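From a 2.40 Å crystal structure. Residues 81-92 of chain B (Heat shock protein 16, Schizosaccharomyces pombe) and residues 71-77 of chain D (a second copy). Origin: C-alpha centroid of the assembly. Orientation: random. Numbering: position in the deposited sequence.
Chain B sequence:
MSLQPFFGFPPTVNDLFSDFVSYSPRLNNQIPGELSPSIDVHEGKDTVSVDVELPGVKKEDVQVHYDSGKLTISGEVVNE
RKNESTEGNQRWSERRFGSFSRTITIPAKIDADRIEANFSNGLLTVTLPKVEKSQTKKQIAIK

Chain B 81-92: RKNESTEGNQRW
Chain D 71-77: LTISGEV

How do the two backbones lie against each other? Residues 82-86 of chain B form a short helix (phi/psi -49/-49 at Lys B82, -63/-34 at Ser B85), with Arg B81 at its N-cap, and after a turn the chain becomes a strand from Gln B90. Residues 71-77 of chain D are one extended strand, with Gly D75 at phi/psi 148/-165 and Glu D76 at -142/132. The helix axis comes within 8.1 Å of the strand axis, and their N-to-C directions differ by 127°, so the helix runs obliquely to the strand, closer to antiparallel than to parallel. In register, the CA of Thr B86 lies 5.9 Å from the CA of Gly D75, and the CA of Gly B88 lies 5.6 Å from the CA of Thr D72. Along the strand, Thr D72, Ser D74 and Glu D76 direct CA-to-CB toward chain B, while Leu D71 and Ile D73 point away. Together the stretches bury 272 Å².

What does Thr D72, the most covered residue, meet? It sits at phi/psi -109/124 with chi1 m (-60°), beside the turn that ends the helix. Thr D72 OG1 accepts a weak hydrogen bond from Arg B91 NH1 at 3.2 Å, with an N-H...acceptor angle of only 127°. Arg B91 starts with its CA-to-CB bond pointing away, yet chi1 m, chi2 m, chi3 t and chi4 -132° bring its end back to the threonine. Arg B91 NH1 also donates to Gln B90 O at 3.1 Å and weakly to Gly B88 O at 3.2 Å, so the guanidinium ties down its own turn while reaching the neighbouring chain.

What does Ser D74 do at the end of the helix? With phi/psi -129/178 and chi1 p (54°), its hydroxyl faces the final turn, where Ser D74 OG can donate to the carbonyl Ser B85 O, 3.1 Å away, although its proton has another acceptor within reach. Ser B85 O also receives the backbone N of Gly B88 at 3.1 Å, and Asn B89 N bonds to Glu B84 O at 2.9 Å. These bonds close a Schellman motif around Gly B88, whose phi/psi of 85/25 suits glycine: an ideal CB on Gly B88 would jam against the preceding carbonyl O and lie 3.8 Å from the CB of Thr D72.

How does Lys B82 reach the strand from the first turn? Its CA-to-CB bond points sideways, but chi1 t, chi2 p, chi3 t and chi4 t carry the amine across to Glu D76, which extends with chi1 and chi2 both t and chi3 -23°. Opposite charges pair in a salt bridge with NZ of Lys B82 3.5 Å from OE1 of Glu D76, a long separation that leaves its hydrogen bond weak. Meanwhile the helix is braced internally: Thr B86 OG1 (chi1 m) donates to Lys B82 O at 2.5 Å.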

# COMPACT_ATOMS: atom_id res chain seq x y z
N ARG B 81 17.51 7.22 40.07
CA ARG B 81 18.66 6.33 40.17
C ARG B 81 19.78 6.73 39.20
O ARG B 81 20.75 5.99 39.05
CB ARG B 81 18.24 4.88 39.94
CG ARG B 81 16.91 4.53 40.59
CD ARG B 81 16.97 3.18 41.28
NE ARG B 81 17.48 3.29 42.64
CZ ARG B 81 16.74 3.12 43.73
NH1 ARG B 81 15.46 2.82 43.62
NH2 ARG B 81 17.29 3.24 44.93
N LYS B 82 19.60 7.86 38.53
CA LYS B 82 20.56 8.34 37.52
C LYS B 82 22.01 8.33 38.01
O LYS B 82 22.90 7.82 37.32
CB LYS B 82 20.17 9.74 37.05
CG LYS B 82 21.25 10.48 36.27
CD LYS B 82 21.60 9.77 34.97
CE LYS B 82 22.69 10.52 34.21
NZ LYS B 82 23.15 9.79 33.00
N ASN B 83 22.26 8.89 39.19
CA ASN B 83 23.61 8.92 39.74
C ASN B 83 24.11 7.52 40.10
O ASN B 83 25.31 7.24 39.99
CB ASN B 83 23.70 9.84 40.96
CG ASN B 83 25.08 9.86 41.57
OD1 ASN B 83 25.98 10.54 41.06
ND2 ASN B 83 25.27 9.12 42.66
N GLU B 84 23.19 6.66 40.53
CA GLU B 84 23.53 5.27 40.81
C GLU B 84 24.04 4.60 39.54
O GLU B 84 25.07 3.92 39.55
CB GLU B 84 22.32 4.52 41.36
CG GLU B 84 21.60 5.26 42.50
CD GLU B 84 20.53 4.40 43.16
OE1 GLU B 84 19.63 4.97 43.81
OE2 GLU B 84 20.60 3.16 43.04
N SER B 85 23.32 4.80 38.44
CA SER B 85 23.74 4.28 37.14
C SER B 85 25.07 4.89 36.72
O SER B 85 25.88 4.23 36.08
CB SER B 85 22.67 4.57 36.08
OG SER B 85 21.42 4.00 36.45
N THR B 86 25.27 6.15 37.09
CA THR B 86 26.52 6.84 36.76
C THR B 86 27.67 6.29 37.60
O THR B 86 28.84 6.43 37.24
CB THR B 86 26.38 8.36 37.01
OG1 THR B 86 25.10 8.81 36.55
CG2 THR B 86 27.47 9.12 36.27
N GLU B 87 27.33 5.64 38.71
CA GLU B 87 28.33 5.03 39.58
C GLU B 87 28.58 3.57 39.23
O GLU B 87 29.36 2.89 39.89
CB GLU B 87 27.91 5.15 41.05
CG GLU B 87 28.03 6.56 41.62
CD GLU B 87 27.69 6.61 43.10
OE1 GLU B 87 26.52 6.35 43.45
OE2 GLU B 87 28.59 6.91 43.91
N GLY B 88 27.90 3.09 38.19
CA GLY B 88 28.05 1.72 37.73
C GLY B 88 27.18 0.74 38.48
O GLY B 88 27.50 -0.45 38.57
N ASN B 89 26.07 1.23 39.03
CA ASN B 89 25.18 0.39 39.83
C ASN B 89 24.07 -0.31 39.05
O ASN B 89 23.40 -1.18 39.58
CB ASN B 89 24.55 1.21 40.97
CG ASN B 89 25.58 1.72 41.95
OD1 ASN B 89 26.78 1.72 41.68
ND2 ASN B 89 25.11 2.18 43.11
N GLN B 90 23.89 0.07 37.79
CA GLN B 90 22.77 -0.46 37.01
C GLN B 90 22.93 -1.92 36.62
O GLN B 90 23.97 -2.34 36.13
CB GLN B 90 22.50 0.38 35.75
CG GLN B 90 21.30 -0.11 34.96
CD GLN B 90 21.10 0.61 33.64
OE1 GLN B 90 20.55 1.71 33.60
NE2 GLN B 90 21.55 -0.01 32.55
N ARG B 91 21.87 -2.69 36.84
CA ARG B 91 21.84 -4.09 36.43
C ARG B 91 20.85 -4.33 35.29
O ARG B 91 21.24 -4.76 34.21
CB ARG B 91 21.56 -5.00 37.63
CG ARG B 91 22.68 -4.98 38.67
CD ARG B 91 24.04 -5.02 37.99
NE ARG B 91 25.15 -5.00 38.95
CZ ARG B 91 26.21 -4.20 38.85
NH1 ARG B 91 26.31 -3.34 37.84
NH2 ARG B 91 27.17 -4.25 39.76
N TRP B 92 19.57 -4.05 35.53
CA TRP B 92 18.55 -4.20 34.50
C TRP B 92 17.76 -2.91 34.32
O TRP B 92 17.33 -2.31 35.30
CB TRP B 92 17.60 -5.34 34.87
CG TRP B 92 16.83 -5.88 33.71
CD1 TRP B 92 15.55 -5.57 33.35
CD2 TRP B 92 17.29 -6.85 32.77
NE1 TRP B 92 15.19 -6.28 32.23
CE2 TRP B 92 16.24 -7.07 31.85
CE3 TRP B 92 18.49 -7.55 32.60
CZ2 TRP B 92 16.35 -7.97 30.79
CZ3 TRP B 92 18.60 -8.44 31.54
CH2 TRP B 92 17.53 -8.64 30.65
N LEU D 71 32.51 -5.99 35.39
CA LEU D 71 32.99 -4.74 34.81
C LEU D 71 31.83 -3.96 34.19
O LEU D 71 31.23 -4.39 33.22
CB LEU D 71 34.05 -5.02 33.74
CG LEU D 71 34.65 -3.77 33.08
CD1 LEU D 71 35.48 -2.97 34.09
CD2 LEU D 71 35.49 -4.13 31.87
N THR D 72 31.53 -2.80 34.77
CA THR D 72 30.44 -1.97 34.27
C THR D 72 30.94 -0.71 33.59
O THR D 72 31.69 0.08 34.17
CB THR D 72 29.46 -1.59 35.40
OG1 THR D 72 28.91 -2.78 35.98
CG2 THR D 72 28.33 -0.73 34.85
N ILE D 73 30.53 -0.52 32.34
CA ILE D 73 30.81 0.70 31.60
C ILE D 73 29.51 1.49 31.45
O ILE D 73 28.57 1.03 30.82
CB ILE D 73 31.37 0.42 30.20
CG1 ILE D 73 32.65 -0.41 30.28
CG2 ILE D 73 31.62 1.72 29.45
CD1 ILE D 73 32.45 -1.88 29.97
N SER D 74 29.46 2.68 32.04
CA SER D 74 28.25 3.49 31.98
C SER D 74 28.54 4.91 31.52
O SER D 74 29.69 5.27 31.28
CB SER D 74 27.54 3.50 33.34
OG SER D 74 28.42 3.91 34.37
N GLY D 75 27.49 5.72 31.39
CA GLY D 75 27.65 7.10 30.99
C GLY D 75 26.48 7.64 30.18
O GLY D 75 25.40 7.04 30.15
N GLU D 76 26.70 8.77 29.53
CA GLU D 76 25.68 9.38 28.67
C GLU D 76 26.31 10.00 27.43
O GLU D 76 27.29 10.73 27.52
CB GLU D 76 24.91 10.45 29.45
CG GLU D 76 23.97 11.28 28.60
CD GLU D 76 23.31 12.41 29.37
OE1 GLU D 76 23.23 12.31 30.62
OE2 GLU D 76 22.89 13.40 28.74
N VAL D 77 25.73 9.70 26.26
CA VAL D 77 26.14 10.38 25.04
C VAL D 77 25.20 11.56 24.80
O VAL D 77 23.98 11.42 24.79
CB VAL D 77 26.17 9.43 23.82
CG1 VAL D 77 24.86 8.70 23.65
CG2 VAL D 77 26.52 10.21 22.55